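Local coordinates for aldose 1-epimerase (Escherichia coli, PDB 3NRE), which probably interconverts the alpha and beta anomers of an aldose sugar, as aldose 1-epimerases (mutarotases) of the galactose mutarotase superfamily do, at residues Q73-E77 with G87-E91; N56-G60 with R171-L175; T141-G145 with L271-A275; W207-A211 with I223-T227; S8-L14 with L123-L128. All blocks are in the same frame, centred on the assembly; numbering follows the deposited sequence.

Contact 1 of 5, residues Q73-E77 with G87-E91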
# COMPACT_ATOMS: atom_id res chain seq x y z
N GLN A 73 11.63 14.46 8.39
CA GLN A 73 13.01 13.95 8.38
C GLN A 73 12.97 12.55 7.83
O GLN A 73 12.01 11.83 8.08
CB GLN A 73 13.60 13.86 9.80
CG GLN A 73 13.78 15.21 10.43
CD GLN A 73 14.42 15.13 11.81
OE1 GLN A 73 13.81 14.63 12.77
NE2 GLN A 73 15.64 15.60 11.91
N PRO A 74 14.05 12.13 7.14
CA PRO A 74 14.06 10.79 6.59
C PRO A 74 13.85 9.72 7.66
O PRO A 74 14.31 9.90 8.81
CB PRO A 74 15.45 10.65 5.95
CG PRO A 74 16.23 11.70 6.49
CD PRO A 74 15.33 12.82 6.92
N ASN A 75 13.07 8.70 7.31
CA ASN A 75 12.70 7.63 8.25
C ASN A 75 13.34 6.28 7.93
O ASN A 75 13.32 5.37 8.77
CB ASN A 75 11.17 7.52 8.45
CG ASN A 75 10.40 7.26 7.16
OD1 ASN A 75 10.93 7.40 6.07
ND2 ASN A 75 9.14 6.84 7.31
N VAL A 76 13.90 6.14 6.74
CA VAL A 76 14.64 4.92 6.38
C VAL A 76 16.01 5.35 5.85
O VAL A 76 16.16 6.42 5.27
CB VAL A 76 13.87 4.03 5.38
CG1 VAL A 76 12.62 3.48 5.97
CG2 VAL A 76 13.55 4.76 4.00
N GLU A 77 17.02 4.53 6.12
CA GLU A 77 18.41 4.89 5.80
C GLU A 77 18.64 5.03 4.30
O GLU A 77 19.47 5.83 3.87
CB GLU A 77 19.39 3.86 6.38
CG GLU A 77 19.23 2.46 5.81
N GLY A 87 3.61 3.84 10.22
CA GLY A 87 3.01 2.58 10.60
C GLY A 87 3.84 1.36 10.24
O GLY A 87 4.07 0.46 11.08
N TRP A 88 4.31 1.35 9.01
CA TRP A 88 5.13 0.24 8.52
C TRP A 88 6.43 -0.01 9.28
O TRP A 88 7.03 -1.07 9.11
CB TRP A 88 5.40 0.38 7.01
CG TRP A 88 6.30 1.55 6.63
CD1 TRP A 88 6.22 2.86 7.05
CD2 TRP A 88 7.38 1.50 5.70
NE1 TRP A 88 7.20 3.60 6.42
CE2 TRP A 88 7.92 2.79 5.60
CE3 TRP A 88 7.90 0.49 4.89
CZ2 TRP A 88 8.96 3.09 4.74
CZ3 TRP A 88 8.95 0.78 4.05
CH2 TRP A 88 9.49 2.07 3.99
N LEU A 89 6.91 0.98 10.06
CA LEU A 89 8.13 0.90 10.80
C LEU A 89 7.92 0.69 12.32
O LEU A 89 8.89 0.55 13.06
CB LEU A 89 8.95 2.18 10.61
CG LEU A 89 9.27 2.53 9.16
CD1 LEU A 89 10.04 3.86 9.13
CD2 LEU A 89 10.08 1.42 8.55
N GLY A 90 6.70 0.77 12.76
CA GLY A 90 6.39 0.74 14.21
C GLY A 90 5.96 -0.62 14.69
O GLY A 90 5.63 -1.53 13.90
N GLU A 91 5.98 -0.80 16.00
CA GLU A 91 5.49 -2.04 16.58
C GLU A 91 4.03 -1.88 17.02
O GLU A 91 3.70 -0.95 17.77
CB GLU A 91 6.37 -2.46 17.75
CG GLU A 91 7.77 -2.90 17.37
CD GLU A 91 8.45 -3.58 18.54
OE1 GLU A 91 8.11 -4.75 18.82
OE2 GLU A 91 9.31 -2.93 19.19
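Trp88 and Leu89, on a short 3-10 turn, meet Asn75 and Val76 without a hydrogen bond, mostly side chain against side chain, a worked case of one long loop folding back on itself. The turn opens at Gly87, whose carbonyl O accepts from Gly90 N (3.1 Å) and closes it. At Trp88 the indole comes forward to the other segment: CZ2 lies 3.9 Å from Val76 CG1, and the two side chains cross at about a right angle. Asn75 ND2 sits near the plane of the indole at its edge, with amide and ring planes 65° apart. NE1 does not bond to that amide; it donates to Gly85 O, while Asn75 OD1 accepts from Leu83 N. Next comes Leu89, whose two methyls divide the work. CD1 reaches across to Asn75 ND2 at 3.6 Å and also touches Asn75 O, and CD2 turns back over the face of the Trp88 ring, 3.9 Å above its centre. Chi1 of -56° sets Leu89 CG beside its backbone N and sends the branch toward Asn75. Both segments belong to the connection between strands 68-71 and 93-97, and the Trp88 ring stacks on Phe49 of strand 48-51.

Contact 2 of 5, residues N56-G60 with R171-L175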
# COMPACT_ATOMS: atom_id res chain seq x y z
N ASN A 56 3.68 7.24 0.22
CA ASN A 56 4.72 7.68 -0.68
C ASN A 56 5.51 8.84 -0.03
O ASN A 56 5.72 8.84 1.19
CB ASN A 56 4.18 7.96 -2.14
CG ASN A 56 5.21 7.67 -3.21
OD1 ASN A 56 6.13 8.47 -3.39
ND2 ASN A 56 5.11 6.53 -3.86
N ARG A 57 6.01 9.77 -0.83
CA ARG A 57 6.94 10.80 -0.39
C ARG A 57 6.33 12.19 -0.60
O ARG A 57 5.49 12.35 -1.49
CB ARG A 57 8.16 10.73 -1.31
CG ARG A 57 8.89 9.37 -1.31
CD ARG A 57 9.94 9.26 -2.35
NE ARG A 57 10.61 7.93 -2.26
CZ ARG A 57 10.15 6.80 -2.77
NH1 ARG A 57 9.01 6.78 -3.46
NH2 ARG A 57 10.85 5.67 -2.57
N VAL A 58 6.80 13.17 0.18
CA VAL A 58 6.43 14.58 -0.02
C VAL A 58 7.72 15.28 -0.50
O VAL A 58 8.69 15.37 0.26
CB VAL A 58 5.96 15.23 1.24
CG1 VAL A 58 5.58 16.72 0.95
CG2 VAL A 58 4.77 14.44 1.90
N SER A 59 7.74 15.68 -1.78
CA SER A 59 9.01 16.18 -2.35
C SER A 59 9.52 17.36 -1.57
O SER A 59 8.76 18.31 -1.24
CB SER A 59 8.92 16.42 -3.84
OG SER A 59 7.93 17.36 -4.10
N GLY A 60 10.80 17.28 -1.22
CA GLY A 60 11.46 18.30 -0.41
C GLY A 60 11.36 18.09 1.10
O GLY A 60 11.97 18.84 1.85
N ARG A 171 10.84 10.85 -11.88
CA ARG A 171 11.97 11.71 -11.99
C ARG A 171 13.07 11.27 -11.00
O ARG A 171 13.05 10.14 -10.50
CB ARG A 171 11.55 13.20 -11.88
CG ARG A 171 10.94 13.60 -10.54
CD ARG A 171 10.63 15.10 -10.46
NE ARG A 171 9.88 15.46 -9.26
CZ ARG A 171 10.24 16.40 -8.39
NH1 ARG A 171 11.34 17.09 -8.57
NH2 ARG A 171 9.48 16.62 -7.33
N GLU A 172 14.02 12.16 -10.73
CA GLU A 172 15.09 11.86 -9.80
C GLU A 172 14.58 11.58 -8.37
O GLU A 172 13.44 11.95 -7.97
CB GLU A 172 16.12 13.00 -9.84
CG GLU A 172 16.71 13.25 -11.22
CD GLU A 172 15.91 14.25 -12.12
OE1 GLU A 172 14.79 14.68 -11.72
OE2 GLU A 172 16.40 14.61 -13.21
N GLN A 173 15.41 10.86 -7.59
CA GLN A 173 15.10 10.56 -6.17
C GLN A 173 13.83 9.72 -5.97
O GLN A 173 13.21 9.73 -4.91
CB GLN A 173 14.98 11.84 -5.36
CG GLN A 173 16.24 12.71 -5.34
CD GLN A 173 16.07 13.89 -4.37
OE1 GLN A 173 15.39 14.87 -4.68
NE2 GLN A 173 16.72 13.82 -3.25
N TRP A 174 13.46 8.98 -7.02
CA TRP A 174 12.27 8.11 -6.99
C TRP A 174 10.97 8.85 -6.89
O TRP A 174 9.95 8.28 -6.55
CB TRP A 174 12.36 7.03 -5.91
CG TRP A 174 13.50 6.18 -6.07
CD1 TRP A 174 13.93 5.58 -7.23
CD2 TRP A 174 14.41 5.83 -5.07
NE1 TRP A 174 15.09 4.88 -7.00
CE2 TRP A 174 15.40 5.02 -5.67
CE3 TRP A 174 14.51 6.15 -3.71
CZ2 TRP A 174 16.48 4.49 -4.95
CZ3 TRP A 174 15.60 5.61 -2.98
CH2 TRP A 174 16.56 4.80 -3.61
N LEU A 175 10.98 10.14 -7.19
CA LEU A 175 9.85 11.00 -6.99
C LEU A 175 8.94 11.00 -8.23
O LEU A 175 9.38 10.88 -9.36
CB LEU A 175 10.29 12.47 -6.75
CG LEU A 175 11.00 12.78 -5.42
CD1 LEU A 175 11.58 14.16 -5.39
CD2 LEU A 175 10.09 12.56 -4.23
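Arg57 carries the tight half of this contact, its long side chain laid against Trp174 and Leu175 of the facing loop. With CG beside the backbone N and the chain extended as far as NE, Arg57 rests CD on Leu175 CD2 at 3.8 Å and delivers its flat end to Trp174. There the methylene, more than the indole, does the covering: Trp174 CB sits over the centre of one guanidinium face, 3.8 Å from Arg57 CZ. The indole plane is turned 53° from the guanidinium, and its CE3 lies 3.9 Å from Arg57 NH2, so this is no parallel stack. No hydrogen bond spans the two segments; the polar end of Arg57 is held from outside by a salt bridge from NE to Asp79, and within its own segment by a weak bond from NH1 to Asn56 OD1. That same oxygen accepts from Arg57 N at 2.9 Å, tying the start of the residue to its tip. NH1 and Asn56 ND2 also bind one oxygen of a glycol molecule, probably from the crystallisation liquor.

The looser side lies at Ser59 and the exposed Arg171. Ser59 CB touches Arg171 NH2 (3.5 Å) and Leu175 CD1 (3.8 Å), and that same Leu175 methyl lies over one face of the Arg171 guanidinium, toward its rim. The serine hydroxyl is bonded to Asp261, and Arg171 NE to Ala176 O. The contact thus joins the loop between strands 48-51 and 62-65 to the turn linking strands 166-170 and 176-180.

Contact 3 of 5, residues T141-G145 with L271-A275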
# COMPACT_ATOMS: atom_id res chain seq x y z
N THR A 141 -5.14 20.54 12.94
CA THR A 141 -5.65 19.84 11.75
C THR A 141 -4.52 19.59 10.72
O THR A 141 -3.78 20.53 10.44
CB THR A 141 -6.69 20.72 11.08
OG1 THR A 141 -7.74 20.95 12.01
CG2 THR A 141 -7.24 20.06 9.80
N LEU A 142 -4.41 18.35 10.21
CA LEU A 142 -3.43 17.97 9.15
C LEU A 142 -4.10 17.11 8.11
O LEU A 142 -5.19 16.57 8.37
CB LEU A 142 -2.24 17.24 9.75
CG LEU A 142 -1.25 18.07 10.57
CD1 LEU A 142 -0.23 17.20 11.30
CD2 LEU A 142 -0.50 19.07 9.69
N PRO A 143 -3.52 17.01 6.91
CA PRO A 143 -4.12 16.22 5.84
C PRO A 143 -3.61 14.77 5.85
O PRO A 143 -2.39 14.53 5.89
CB PRO A 143 -3.72 17.00 4.57
CG PRO A 143 -2.35 17.47 4.87
CD PRO A 143 -2.44 17.87 6.37
N PHE A 144 -4.56 13.83 5.85
CA PHE A 144 -4.30 12.42 6.02
C PHE A 144 -4.66 11.59 4.81
O PHE A 144 -5.55 11.90 4.01
CB PHE A 144 -5.09 11.87 7.23
CG PHE A 144 -4.49 12.21 8.60
CD1 PHE A 144 -4.65 13.46 9.14
CD2 PHE A 144 -3.90 11.24 9.40
CE1 PHE A 144 -4.14 13.77 10.37
CE2 PHE A 144 -3.39 11.56 10.69
CZ PHE A 144 -3.55 12.80 11.17
N GLY A 145 -3.97 10.48 4.71
CA GLY A 145 -4.34 9.46 3.74
C GLY A 145 -3.96 8.08 4.26
O GLY A 145 -3.26 7.95 5.24
N LEU A 271 -6.10 14.19 -0.23
CA LEU A 271 -5.88 14.05 1.22
C LEU A 271 -7.13 14.55 1.96
O LEU A 271 -7.86 15.42 1.45
CB LEU A 271 -4.63 14.81 1.75
CG LEU A 271 -3.27 14.27 1.37
CD1 LEU A 271 -2.16 15.38 1.59
CD2 LEU A 271 -2.91 12.99 2.09
N ILE A 272 -7.33 14.00 3.15
CA ILE A 272 -8.51 14.29 3.99
C ILE A 272 -8.10 15.05 5.23
O ILE A 272 -7.29 14.58 6.02
CB ILE A 272 -9.27 13.01 4.40
CG1 ILE A 272 -9.82 12.31 3.15
CG2 ILE A 272 -10.43 13.35 5.32
CD1 ILE A 272 -10.25 10.87 3.41
N ALA A 273 -8.62 16.26 5.37
CA ALA A 273 -8.30 17.13 6.52
C ALA A 273 -8.98 16.61 7.77
O ALA A 273 -10.21 16.53 7.82
CB ALA A 273 -8.74 18.58 6.26
N LEU A 274 -8.19 16.27 8.78
CA LEU A 274 -8.71 15.72 10.02
C LEU A 274 -8.39 16.67 11.14
O LEU A 274 -7.22 16.92 11.41
CB LEU A 274 -8.07 14.35 10.35
CG LEU A 274 -8.42 13.15 9.47
CD1 LEU A 274 -7.77 11.81 10.03
CD2 LEU A 274 -9.95 13.04 9.25
N ALA A 275 -9.43 17.22 11.80
CA ALA A 275 -9.21 18.04 12.98
C ALA A 275 -8.78 17.11 14.11
O ALA A 275 -9.00 15.89 14.03
CB ALA A 275 -10.49 18.85 13.36
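Leu142, Pro143 and Phe144 pair antiparallel with Leu274, Ala273 and Ile272, the short strand axes 4.4 Å apart at closest approach and their directions 132° apart. Leu142 with Leu274 and Phe144 with Ile272 are hydrogen-bonded pairs, whereas Pro143 with Ala273, between them, is non-hydrogen-bonded, a position that suits a proline lacking an N-H. The ladder is uneven: Leu274 N reaches Leu142 O at 3.0 Å and nearly straight, yet the return bond from Leu142 N to Leu274 O is weak at 3.4 Å. At the other end Phe144 N donates to Ile272 O at 2.8 Å and Ile272 N returns a bond to Phe144 O.

On the face bearing Phe144 and Leu274, a leucine methyl lies on an aromatic ring. Leu274 CD1 stands 3.8 Å from the Phe144 ring centroid, only 22° off the normal, a CH-pi contact. Chi1 of -77° puts Phe144 CG beside its own N and carries the ring diagonally past its pairing partner Ile272 to Leu274. With an alanine in place of Phe144, Leu274 CD1 would probably lose the ring it lies on and a gap would open beside Tyr113, which now packs edge-to-face with that ring. On the opposite face Pro143 CB packs against Leu271 CB at 3.7 Å. Leu271 CD2 comes close to the Phe144 carbonyl instead. The alternation of hydrogen-bonded and non-hydrogen-bonded pairs is that of an antiparallel ladder, here a twisted and uneven one, which adds the short strand 272-274 to the long strand 142-153 within the largely antiparallel beta architecture of the aldose 1-epimerase family.

Contact 4 of 5, residues W207-A211 with I223-T227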
# COMPACT_ATOMS: atom_id res chain seq x y z
N TRP A 207 -8.09 6.33 -11.40
CA TRP A 207 -8.47 4.98 -11.06
C TRP A 207 -9.82 4.98 -10.40
O TRP A 207 -10.22 5.98 -9.79
CB TRP A 207 -7.43 4.40 -10.11
CG TRP A 207 -7.56 2.96 -9.82
CD1 TRP A 207 -7.88 1.98 -10.70
CD2 TRP A 207 -7.20 2.31 -8.59
NE1 TRP A 207 -7.81 0.76 -10.07
CE2 TRP A 207 -7.41 0.94 -8.77
CE3 TRP A 207 -6.78 2.77 -7.34
CZ2 TRP A 207 -7.18 0.02 -7.76
CZ3 TRP A 207 -6.55 1.88 -6.35
CH2 TRP A 207 -6.78 0.51 -6.55
N ASN A 208 -10.51 3.84 -10.52
CA ASN A 208 -11.82 3.61 -9.90
C ASN A 208 -11.75 2.71 -8.66
O ASN A 208 -12.77 2.22 -8.19
CB ASN A 208 -12.81 3.04 -10.91
CG ASN A 208 -12.41 1.65 -11.44
OD1 ASN A 208 -11.31 1.14 -11.19
ND2 ASN A 208 -13.33 1.03 -12.18
N GLY A 209 -10.56 2.51 -8.11
CA GLY A 209 -10.35 1.71 -6.96
C GLY A 209 -10.49 0.21 -7.14
O GLY A 209 -10.58 -0.47 -6.15
N GLN A 210 -10.59 -0.29 -8.39
CA GLN A 210 -10.77 -1.70 -8.65
C GLN A 210 -9.66 -2.21 -9.57
O GLN A 210 -9.32 -1.56 -10.59
CB GLN A 210 -12.15 -1.97 -9.27
CG GLN A 210 -13.30 -1.43 -8.43
CD GLN A 210 -14.67 -1.85 -8.97
OE1 GLN A 210 -14.84 -2.95 -9.48
NE2 GLN A 210 -15.64 -0.96 -8.85
N ALA A 211 -9.14 -3.38 -9.24
CA ALA A 211 -8.10 -3.97 -10.06
C ALA A 211 -8.30 -5.46 -10.18
O ALA A 211 -8.94 -6.11 -9.36
CB ALA A 211 -6.71 -3.65 -9.49
N ILE A 223 -9.17 -10.22 -7.28
CA ILE A 223 -9.99 -9.04 -7.52
C ILE A 223 -9.78 -8.13 -6.34
O ILE A 223 -10.11 -8.46 -5.21
CB ILE A 223 -11.50 -9.33 -7.58
CG1 ILE A 223 -11.85 -10.21 -8.77
CG2 ILE A 223 -12.32 -8.02 -7.57
CD1 ILE A 223 -11.46 -9.64 -10.06
N MSE A 224 -9.22 -6.98 -6.64
CA MSE A 224 -8.95 -5.93 -5.64
C MSE A 224 -10.04 -4.86 -5.73
O MSE A 224 -10.31 -4.34 -6.83
CB MSE A 224 -7.56 -5.28 -5.85
CG MSE A 224 -7.33 -3.99 -4.99
SE MSE A 224 -5.58 -3.04 -5.01
CE MSE A 224 -4.36 -4.46 -4.73
N GLU A 225 -10.63 -4.53 -4.57
CA GLU A 225 -11.65 -3.48 -4.46
C GLU A 225 -11.35 -2.62 -3.24
O GLU A 225 -10.91 -3.10 -2.21
CB GLU A 225 -13.07 -4.05 -4.30
CG GLU A 225 -13.54 -4.76 -5.54
CD GLU A 225 -15.01 -5.23 -5.45
OE1 GLU A 225 -15.85 -4.59 -4.77
OE2 GLU A 225 -15.30 -6.25 -6.09
N THR A 226 -11.49 -1.31 -3.39
CA THR A 226 -11.28 -0.39 -2.28
C THR A 226 -12.56 0.41 -1.97
O THR A 226 -13.38 0.73 -2.90
CB THR A 226 -10.14 0.61 -2.58
OG1 THR A 226 -10.40 1.20 -3.88
CG2 THR A 226 -8.74 -0.09 -2.52
N THR A 227 -12.74 0.72 -0.69
CA THR A 227 -13.92 1.52 -0.26
C THR A 227 -13.50 2.51 0.81
O THR A 227 -12.98 2.11 1.84
CB THR A 227 -15.04 0.64 0.39
OG1 THR A 227 -15.32 -0.47 -0.45
CG2 THR A 227 -16.32 1.45 0.59
O HOH W 1 -13.76 -0.04 -5.60
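Gly209 O is gripped by both the hydroxyl and the backbone N of Thr226, at the open end of a beta hairpin of strands 210-215 and 220-227. Thr226 OG1 donates to Gly209 O at 2.8 Å, in the carbonyl plane and on a lone pair; Thr226 N adds a weak bond of 3.0 Å to the same Gly209 O, and a water that also donates to Thr226 O adds another weak one. The hydroxyl reaches this oxygen because chi1 of 51° holds OG1 between the backbone N and the carbonyl carbon, where it also accepts from Ala230 N. A valine in place of Thr226 would probably leave Gly209 O with its weaker partners and Ala230 N without its acceptor. Gly209 has positive phi, and a side chain on it would run into that same hydroxyl.

Farther into the hairpin, Ala211 and Met224 make a hydrogen-bonded antiparallel pair, Ala211 N to Met224 O at 2.8 Å with the return bond similar, while Gln210 and Glu225 form the non-hydrogen-bonded pair. Asn208 OD1 accepts from Gln210 N in an Asx turn. Trp207 folds back against the Gly209-Gln210 backbone: Gly209 CA lies over the centre of one indole face, 3.4 Å above the plane, and Trp207 NE1 donates to Gln210 O from above the carbonyl plane. The outer edge of the indole turns to Met224, a selenomethionine bent at chi3. In the conformer described, one of two modelled, Met224 SE lies 4.1 Å from Trp207 CH2, a Met-aromatic contact at the ring edge, 79° off the normal.

Contact 5 of 5, residues S8-L14 with L123-L128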
# COMPACT_ATOMS: atom_id res chain seq x y z
N SER A 8 -7.44 -18.21 9.49
CA SER A 8 -7.76 -19.08 8.41
C SER A 8 -9.28 -19.24 8.25
O SER A 8 -10.03 -19.07 9.20
CB SER A 8 -7.10 -20.44 8.58
OG SER A 8 -7.50 -21.11 9.76
N HIS A 9 -9.68 -19.52 7.02
CA HIS A 9 -11.05 -19.90 6.73
C HIS A 9 -11.02 -20.74 5.48
O HIS A 9 -10.56 -20.28 4.43
CB HIS A 9 -11.89 -18.66 6.47
CG HIS A 9 -13.37 -18.86 6.60
ND1 HIS A 9 -14.12 -18.23 7.56
CD2 HIS A 9 -14.24 -19.58 5.85
CE1 HIS A 9 -15.39 -18.58 7.43
NE2 HIS A 9 -15.49 -19.40 6.40
N GLY A 10 -11.56 -21.96 5.57
CA GLY A 10 -11.55 -22.85 4.43
C GLY A 10 -10.09 -23.14 4.06
O GLY A 10 -9.30 -23.50 4.90
N SER A 11 -9.75 -22.89 2.80
CA SER A 11 -8.41 -23.16 2.28
C SER A 11 -7.53 -21.91 2.35
O SER A 11 -6.35 -21.95 1.98
CB SER A 11 -8.48 -23.69 0.84
OG SER A 11 -8.93 -22.70 -0.09
N LEU A 12 -8.11 -20.80 2.81
CA LEU A 12 -7.34 -19.51 2.89
C LEU A 12 -6.67 -19.35 4.23
O LEU A 12 -7.27 -19.62 5.26
CB LEU A 12 -8.22 -18.29 2.73
CG LEU A 12 -8.82 -18.00 1.36
CD1 LEU A 12 -9.54 -16.63 1.44
CD2 LEU A 12 -7.77 -18.02 0.27
N LYS A 13 -5.44 -18.87 4.20
CA LYS A 13 -4.65 -18.68 5.42
C LYS A 13 -3.91 -17.37 5.29
O LYS A 13 -3.38 -17.06 4.22
CB LYS A 13 -3.64 -19.79 5.59
CG LYS A 13 -2.90 -19.69 6.96
CD LYS A 13 -2.04 -20.92 7.28
CE LYS A 13 -0.74 -20.91 6.52
NZ LYS A 13 0.33 -21.87 7.11
N LEU A 14 -3.88 -16.61 6.38
CA LEU A 14 -3.19 -15.34 6.43
C LEU A 14 -2.29 -15.29 7.67
O LEU A 14 -2.71 -15.61 8.76
CB LEU A 14 -4.23 -14.20 6.54
CG LEU A 14 -3.77 -12.75 6.48
CD1 LEU A 14 -3.47 -12.37 5.05
CD2 LEU A 14 -4.77 -11.75 7.15
N LEU A 123 -11.12 -12.73 7.13
CA LEU A 123 -11.10 -13.75 6.08
C LEU A 123 -12.46 -14.38 5.97
O LEU A 123 -13.06 -14.70 6.99
CB LEU A 123 -10.13 -14.89 6.41
CG LEU A 123 -8.68 -14.74 6.05
CD1 LEU A 123 -7.97 -16.07 6.33
CD2 LEU A 123 -8.51 -14.33 4.57
N THR A 124 -12.94 -14.52 4.74
CA THR A 124 -14.04 -15.44 4.46
C THR A 124 -13.46 -16.55 3.59
O THR A 124 -12.25 -16.66 3.48
CB THR A 124 -15.20 -14.75 3.75
OG1 THR A 124 -14.75 -14.33 2.45
CG2 THR A 124 -15.71 -13.58 4.58
N ALA A 125 -14.29 -17.40 2.97
CA ALA A 125 -13.72 -18.51 2.22
C ALA A 125 -12.98 -18.07 0.93
O ALA A 125 -12.15 -18.84 0.40
CB ALA A 125 -14.79 -19.56 1.90
N ASP A 126 -13.28 -16.87 0.41
CA ASP A 126 -12.59 -16.40 -0.79
C ASP A 126 -12.06 -14.96 -0.73
O ASP A 126 -11.48 -14.52 -1.71
CB ASP A 126 -13.50 -16.56 -2.01
CG ASP A 126 -14.76 -15.69 -1.93
OD1 ASP A 126 -14.97 -15.02 -0.89
OD2 ASP A 126 -15.53 -15.65 -2.92
N THR A 127 -12.28 -14.24 0.36
CA THR A 127 -11.93 -12.84 0.42
C THR A 127 -11.21 -12.44 1.73
O THR A 127 -11.64 -12.82 2.82
CB THR A 127 -13.20 -11.92 0.30
OG1 THR A 127 -14.07 -12.37 -0.75
CG2 THR A 127 -12.80 -10.48 0.03
N LEU A 128 -10.18 -11.64 1.57
CA LEU A 128 -9.49 -10.97 2.66
C LEU A 128 -9.92 -9.50 2.63
O LEU A 128 -9.83 -8.86 1.57
CB LEU A 128 -7.98 -11.00 2.41
CG LEU A 128 -7.15 -10.07 3.31
CD1 LEU A 128 -7.32 -10.44 4.79
CD2 LEU A 128 -5.67 -10.06 2.89
O HOH W 2 -11.52 -21.35 0.86
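His9 leans on the backbone of Thr124 and Ala125, and its side chain can be followed atom by atom across this turn-to-turn contact. His9 CB lies 3.6 Å from Thr124 O. With CG anti to the backbone N (chi1 -161°), the imidazole swings over the facing chain: CG comes to the Thr124 carbonyl carbon, ND1 lies toward Leu123 O, and His9 CD2 is 3.6 Å from Ala125 N, with the Ala125 methyl also near. At the far end His9 NE2 still comes within 4.1 Å of Ala125 N. One ring face is covered by Thr124 CA, 4.2 Å from the His9 centroid and 16° off the normal, a CH-pi contact offset toward the rim.

A type II' turn from His9 to Leu12 brings Leu12 in beside it. Leu12 CD1 packs against Leu123 CD2 and nestles among the backbone of the second turn, 3.4 Å from Thr124 O. Deeper still, Leu14 CD2 meets Leu128 CD1 at 3.7 Å, the two side chains crossing at about a right angle. No direct hydrogen bond joins the segments, but a water takes one from Ser11 N and gives one to Ala125 O at 2.6 Å. The contact thus sets the hairpin of strands 4-9 and 12-17 against the hairpin of strands 114-123 and 127-136, with strand 22-28 adjoining through Ile23 at Leu14 and Phe26 at Leu128.

How the contacts relate
From the N terminus, the chain first enters contact 5, whose first segment, 8-14, is met only at 123-128; it joins the N-terminal four-stranded sheet to the nine-stranded one. Contact 2 opens at 56-60 and closes at 171-175, so it crosses contact 5 and ties together two loops distant in sequence. Nested inside both is contact 1, a short closure within the connection from strand 68-71 to strand 93-97. Contact 3 opens at 141-145, crosses contact 2 and closes near the C terminus at 271-275, joining strand 272-274 to strand 142-153. Within its loop lies contact 4, a local hairpin of the nine-stranded sheet, its centre about 19 Å from that of contact 5.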